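Local coordinates for inositol monophosphatase (Zymomonas mobilis, PDB 4N81), which hydrolyses inositol monophosphates as a magnesium-dependent phosphatase of the inositol monophosphatase superfamily, at the interface of chains A and B. Residues are numbered along the deposited sequence; one frame, centred on the assembly and turned at random. Chains: chain A/B, Inositol monophosphatase.

Contacts 1 and 2 are neighbouring patches of one two-fold symmetric interface, their C-alpha centres about 15 Å apart. Strand 180-183 links them: A:Leu182 belongs to contact 1, whereas A:Leu183, B:Thr181 and B:Leu183 belong to contact 2. Contact 1 is mixed and off the axis, with hydrogen bonds from two arginines of chain B and apolar packing from A:Leu182 and A:Leu192. Contact 2 is mainly apolar and spans the axis, through A:Leu183, A:Pro160, A:Trp161 and their chain B counterparts. Each off-axis contact recurs with the chains exchanged, consistent with a homodimer, although the structure alone does not establish the state in solution.

Contact 1: the interface of chains A and B. Residues chain A 182, 184, 188-189, 192, 197; chain B 29, 96-98.
The phenol ring of A:Tyr188 meets the guanidinium of B:Arg29 edge to edge: B:Arg29 NH2 lies in the plane of the ring and the A:Tyr188 OH in that of the guanidinium, with the two planes 47° apart. A:Leu192 CD1, from the same chain, also lies in plane at the edge of the A:Tyr188 ring. In this homodimer-like interface of an inositol monophosphatase-family enzyme, the second arginine, B:Arg98, instead presents a guanidinium face to A:Leu182, whose CB sits 3.5 Å above the plane, toward the rim.

B:Arg29 NH2 donates to the phenol OH of A:Tyr188 at 2.9 Å, fairly straight at 158°. Within chain B, NE and NH2 of the same guanidinium grip one acceptor, the carbonyl O of B:Gly97, side-on; the NE bond is 2.8 Å. Both bonds lie in the guanidinium plane and would resist its rotation. The aliphatic stem of B:Arg29 crosses the imidazole of A:His197 at about a right angle, its CG 3.5 Å from NE2. Replacing B:Arg29 with an alanine would probably leave the A:Tyr188 hydroxyl and B:Gly97 O without these donors and open a gap beside the A:His197 ring.

B:Arg98, extended from CG to NE, carries NH2 to OD1 of A:Asn189 at 2.9 Å; amide and guanidinium are nearly parallel, 15° apart. Its bond to A:Gly184 O is weak. A:Gly184 O also accepts from ND2 of A:Asn189 at 2.9 Å, from above the carbonyl plane, which probably sets the amide so that OD1 faces the arginine. A:Leu192 straddles the two arginines, CD1 against B:Arg98 CG and CD2 against the B:Arg29 guanidinium. Water 1 joins B:Arg98 NE to A:Asn189 OD1, and water 2 connects B:Gly96 O, at 2.7 Å, to A:His197 O.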
loop_
_atom_site.group_PDB
_atom_site.type_symbol
_atom_site.label_atom_id
_atom_site.label_comp_id
_atom_site.label_asym_id
_atom_site.label_seq_id
_atom_site.Cartn_x
_atom_site.Cartn_y
_atom_site.Cartn_z
ATOM N N LEU A 182 7.814 1.401 6.567
ATOM C CA LEU A 182 6.932 0.909 5.506
ATOM C C LEU A 182 6.872 2.001 4.470
ATOM O O LEU A 182 7.005 3.188 4.800
ATOM C CB LEU A 182 5.528 0.655 6.033
ATOM C CG LEU A 182 5.379 -0.694 6.795
ATOM C CD1 LEU A 182 3.944 -0.807 7.363
ATOM C CD2 LEU A 182 5.719 -1.915 5.857
ATOM N N GLY A 184 5.354 3.782 0.640
ATOM C CA GLY A 184 4.168 4.061 -0.181
ATOM C C GLY A 184 3.014 4.524 0.690
ATOM O O GLY A 184 2.970 4.221 1.888
ATOM N N TYR A 188 -2.554 7.995 3.374
ATOM C CA TYR A 188 -3.030 6.827 4.084
ATOM C C TYR A 188 -2.147 6.574 5.312
ATOM O O TYR A 188 -2.655 6.111 6.355
ATOM C CB TYR A 188 -2.994 5.573 3.176
ATOM C CG TYR A 188 -4.033 4.558 3.627
ATOM C CD1 TYR A 188 -5.343 4.588 3.113
ATOM C CD2 TYR A 188 -3.712 3.569 4.537
ATOM C CE1 TYR A 188 -6.308 3.634 3.495
ATOM C CE2 TYR A 188 -4.677 2.649 4.945
ATOM C CZ TYR A 188 -5.961 2.697 4.456
ATOM O OH TYR A 188 -6.888 1.725 4.861
ATOM N N ASN A 189 -0.858 6.891 5.219
ATOM C CA ASN A 189 -0.031 6.561 6.411
ATOM C C ASN A 189 -0.373 7.429 7.602
ATOM O O ASN A 189 -0.241 7.005 8.759
ATOM C CB ASN A 189 1.458 6.691 6.095
ATOM C CG ASN A 189 1.900 5.636 5.094
ATOM O OD1 ASN A 189 1.615 4.458 5.263
ATOM N ND2 ASN A 189 2.585 6.066 4.054
ATOM N N LEU A 192 -3.187 5.862 9.130
ATOM C CA LEU A 192 -2.867 4.654 9.954
ATOM C C LEU A 192 -2.217 5.129 11.242
ATOM O O LEU A 192 -2.380 4.479 12.347
ATOM C CB LEU A 192 -1.864 3.731 9.176
ATOM C CG LEU A 192 -2.556 2.964 8.035
ATOM C CD1 LEU A 192 -1.464 2.264 7.164
ATOM C CD2 LEU A 192 -3.584 1.922 8.641
ATOM N N HIS A 197 -1.586 2.546 14.287
ATOM C CA HIS A 197 -0.830 1.435 13.647
ATOM C C HIS A 197 0.503 1.861 13.059
ATOM O O HIS A 197 1.223 1.034 12.499
ATOM C CB HIS A 197 -1.688 0.835 12.508
ATOM C CG HIS A 197 -3.048 0.413 12.956
ATOM N ND1 HIS A 197 -3.241 -0.496 13.978
ATOM C CD2 HIS A 197 -4.278 0.759 12.518
ATOM C CE1 HIS A 197 -4.540 -0.672 14.165
ATOM N NE2 HIS A 197 -5.193 0.070 13.280
ATOM N N ARG B 29 -5.431 -5.233 12.382
ATOM C CA ARG B 29 -5.616 -3.958 13.089
ATOM C C ARG B 29 -5.937 -4.066 14.577
ATOM O O ARG B 29 -6.498 -3.163 15.180
ATOM C CB ARG B 29 -6.659 -3.086 12.371
ATOM C CG ARG B 29 -6.038 -2.483 11.093
ATOM C CD ARG B 29 -6.985 -1.500 10.321
ATOM N NE ARG B 29 -6.336 -1.135 9.047
ATOM C CZ ARG B 29 -6.913 -0.395 8.093
ATOM N NH1 ARG B 29 -8.140 0.090 8.282
ATOM N NH2 ARG B 29 -6.298 -0.193 6.954
ATOM N N GLY B 96 1.692 -3.317 10.209
ATOM C CA GLY B 96 1.377 -1.892 10.059
ATOM C C GLY B 96 -0.096 -1.599 9.771
ATOM O O GLY B 96 -0.481 -0.441 9.528
ATOM N N GLY B 97 -0.939 -2.632 9.793
ATOM C CA GLY B 97 -2.365 -2.376 9.620
ATOM C C GLY B 97 -2.770 -2.149 8.171
ATOM O O GLY B 97 -3.821 -1.556 7.894
ATOM N N ARG B 98 -1.902 -2.545 7.228
ATOM C CA ARG B 98 -2.211 -2.422 5.799
ATOM C C ARG B 98 -2.804 -3.658 5.194
ATOM O O ARG B 98 -2.307 -4.757 5.429
ATOM C CB ARG B 98 -0.927 -2.156 4.996
ATOM C CG ARG B 98 -0.192 -0.843 5.474
ATOM C CD ARG B 98 1.130 -0.734 4.668
ATOM N NE ARG B 98 1.715 0.624 4.784
ATOM C CZ ARG B 98 2.582 1.090 3.882
ATOM N NH1 ARG B 98 2.939 0.314 2.846
ATOM N NH2 ARG B 98 3.083 2.313 4.021
HETATM O O HOH W 1 2.064 2.356 7.058
HETATM O O HOH W 2 1.321 1.513 9.582
#

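Contact 2: the interface of chains A and B. Residues chain A 92, 158-161, 183; chain B 160-161, 171, 181, 183.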
loop_
_atom_site.group_PDB
_atom_site.type_symbol
_atom_site.label_atom_id
_atom_site.label_comp_id
_atom_site.label_asym_id
_atom_site.label_seq_id
_atom_site.Cartn_x
_atom_site.Cartn_y
_atom_site.Cartn_z
ATOM N N ARG A 92 -0.096 8.828 -7.823
ATOM C CA ARG A 92 0.635 7.681 -8.411
ATOM C C ARG A 92 0.112 6.308 -7.944
ATOM O O ARG A 92 0.026 5.358 -8.758
ATOM C CB ARG A 92 2.138 7.846 -8.098
ATOM C CG ARG A 92 2.668 9.162 -8.709
ATOM C CD ARG A 92 4.116 9.122 -9.168
ATOM N NE ARG A 92 5.087 9.230 -8.085
ATOM C CZ ARG A 92 5.574 8.198 -7.396
ATOM N NH1 ARG A 92 5.133 6.954 -7.601
ATOM N NH2 ARG A 92 6.472 8.409 -6.437
ATOM N N THR A 158 6.241 7.971 1.817
ATOM C CA THR A 158 5.718 7.496 0.526
ATOM C C THR A 158 6.860 6.941 -0.328
ATOM O O THR A 158 6.734 5.849 -0.907
ATOM C CB THR A 158 4.975 8.633 -0.233
ATOM O OG1 THR A 158 3.804 8.979 0.535
ATOM C CG2 THR A 158 4.542 8.123 -1.620
ATOM N N SER A 159 7.972 7.685 -0.389
ATOM C CA SER A 159 9.153 7.206 -1.136
ATOM C C SER A 159 10.438 7.923 -0.719
ATOM O O SER A 159 10.432 9.130 -0.601
ATOM C CB SER A 159 8.939 7.406 -2.669
ATOM O OG SER A 159 10.151 7.061 -3.378
ATOM N N PRO A 160 11.562 7.195 -0.558
ATOM C CA PRO A 160 12.853 7.864 -0.343
ATOM C C PRO A 160 13.219 8.793 -1.481
ATOM O O PRO A 160 13.885 9.818 -1.279
ATOM C CB PRO A 160 13.840 6.710 -0.178
ATOM C CG PRO A 160 13.235 5.596 -0.819
ATOM C CD PRO A 160 11.734 5.738 -0.621
ATOM N N TRP A 161 12.758 8.464 -2.680
ATOM C CA TRP A 161 13.120 9.280 -3.831
ATOM C C TRP A 161 12.250 10.523 -4.019
ATOM O O TRP A 161 12.465 11.290 -4.967
ATOM C CB TRP A 161 13.207 8.404 -5.111
ATOM C CG TRP A 161 14.081 7.212 -4.841
ATOM C CD1 TRP A 161 15.408 7.227 -4.568
ATOM C CD2 TRP A 161 13.673 5.835 -4.769
ATOM N NE1 TRP A 161 15.862 5.942 -4.348
ATOM C CE2 TRP A 161 14.813 5.074 -4.488
ATOM C CE3 TRP A 161 12.461 5.176 -4.966
ATOM C CZ2 TRP A 161 14.774 3.675 -4.368
ATOM C CZ3 TRP A 161 12.436 3.781 -4.845
ATOM C CH2 TRP A 161 13.569 3.069 -4.545
ATOM N N LEU A 183 6.695 1.603 3.217
ATOM C CA LEU A 183 6.816 2.556 2.120
ATOM C C LEU A 183 5.544 2.648 1.292
ATOM O O LEU A 183 4.754 1.704 1.250
ATOM C CB LEU A 183 7.988 2.103 1.209
ATOM C CG LEU A 183 9.350 2.110 1.951
ATOM C CD1 LEU A 183 10.400 1.477 1.030
ATOM C CD2 LEU A 183 9.734 3.574 2.343
ATOM N N PRO B 160 13.536 -0.829 -1.361
ATOM C CA PRO B 160 14.944 -0.813 -1.783
ATOM C C PRO B 160 15.865 -1.416 -0.743
ATOM O O PRO B 160 16.900 -2.009 -1.076
ATOM C CB PRO B 160 15.231 0.664 -2.045
ATOM C CG PRO B 160 14.268 1.381 -1.284
ATOM C CD PRO B 160 13.004 0.537 -1.271
ATOM N N TRP B 161 15.480 -1.302 0.520
ATOM C CA TRP B 161 16.346 -1.806 1.578
ATOM C C TRP B 161 16.206 -3.305 1.843
ATOM O O TRP B 161 16.892 -3.844 2.722
ATOM C CB TRP B 161 16.189 -0.948 2.863
ATOM C CG TRP B 161 16.344 0.506 2.514
ATOM C CD1 TRP B 161 17.466 1.111 2.053
ATOM C CD2 TRP B 161 15.327 1.521 2.551
ATOM N NE1 TRP B 161 17.220 2.449 1.818
ATOM C CE2 TRP B 161 15.917 2.721 2.138
ATOM C CE3 TRP B 161 13.990 1.533 2.943
ATOM C CZ2 TRP B 161 15.203 3.929 2.076
ATOM C CZ3 TRP B 161 13.289 2.745 2.877
ATOM C CH2 TRP B 161 13.894 3.897 2.444
ATOM N N PHE B 171 18.802 -2.500 -8.594
ATOM C CA PHE B 171 17.438 -2.000 -8.551
ATOM C C PHE B 171 17.410 -0.517 -8.891
ATOM O O PHE B 171 16.542 -0.035 -9.638
ATOM C CB PHE B 171 16.759 -2.215 -7.198
ATOM C CG PHE B 171 15.326 -1.726 -7.211
ATOM C CD1 PHE B 171 14.366 -2.475 -7.873
ATOM C CD2 PHE B 171 14.974 -0.477 -6.666
ATOM C CE1 PHE B 171 13.055 -2.014 -7.965
ATOM C CE2 PHE B 171 13.656 -0.013 -6.755
ATOM C CZ PHE B 171 12.714 -0.777 -7.431
ATOM N N THR B 181 7.945 4.388 -10.042
ATOM C CA THR B 181 8.167 3.215 -9.188
ATOM C C THR B 181 7.243 3.304 -7.981
ATOM O O THR B 181 7.197 4.372 -7.334
ATOM C CB THR B 181 9.662 3.206 -8.724
ATOM O OG1 THR B 181 10.495 3.030 -9.889
ATOM C CG2 THR B 181 9.923 2.050 -7.785
ATOM N N LEU B 183 6.116 1.647 -4.197
ATOM C CA LEU B 183 6.830 0.905 -3.164
ATOM C C LEU B 183 5.887 0.252 -2.167
ATOM O O LEU B 183 4.759 0.709 -1.978
ATOM C CB LEU B 183 7.765 1.892 -2.414
ATOM C CG LEU B 183 8.845 2.505 -3.343
ATOM C CD1 LEU B 183 9.588 3.593 -2.559
ATOM C CD2 LEU B 183 9.817 1.385 -3.838
HETATM O O HOH W 3 5.349 4.633 -3.464
HETATM O O HOH W 4 9.252 5.983 -5.715
HETATM O O HOH W 5 6.420 6.048 -4.761
#
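A:Leu183 and B:Leu183 meet across the two-fold axis, CB to CB at 3.6 Å, at the centre of an apolar patch in this inositol monophosphatase interface. Each leucine crosses the partner's tryptophan at about a right angle: CD1 and CD2 of B:Leu183 both approach CZ3 of A:Trp161 from the same face of the indole, at its outer rim. The CG of B:Leu183 lies anti to the carbonyl carbon (chi1 -63°), which aims the forked tip at chain A. Its CD1 also touches CD of A:Pro160 at 3.6 Å, tip to tip.

Proline and tryptophan pair reciprocally. A:Trp161 CH2 reaches B:Pro160 CG at 3.7 Å, and A:Pro160 CG makes the same contact with B:Trp161 CH2. The preceding proline covers the same face of the indole: CG of A:Pro160 lies 3.9 Å above the ring plane of A:Trp161, over its centre. One proline thus touches the partner chain and packs on its own tryptophan. B:Phe171, from helix 165-175, adds an edge contact, with A:Trp161 CH2 lying in its ring plane 3.8 Å from CE2.

Further out, the start of 3-10 helix 160-162 is braced by A:Ser159, whose hydroxyl OG accepts from the backbone N of A:Trp161 at 3.0 Å. With OG anti to the backbone N (chi1 174°), the hydroxyl also contacts water 4, which continues to B:Thr181 O. A:Arg92 is poorly ordered, and its direct bond to B:Thr181 O is weak. At the polar margin, water 3 lies 3.2 Å from both B:Leu183 N and A:Thr158 O.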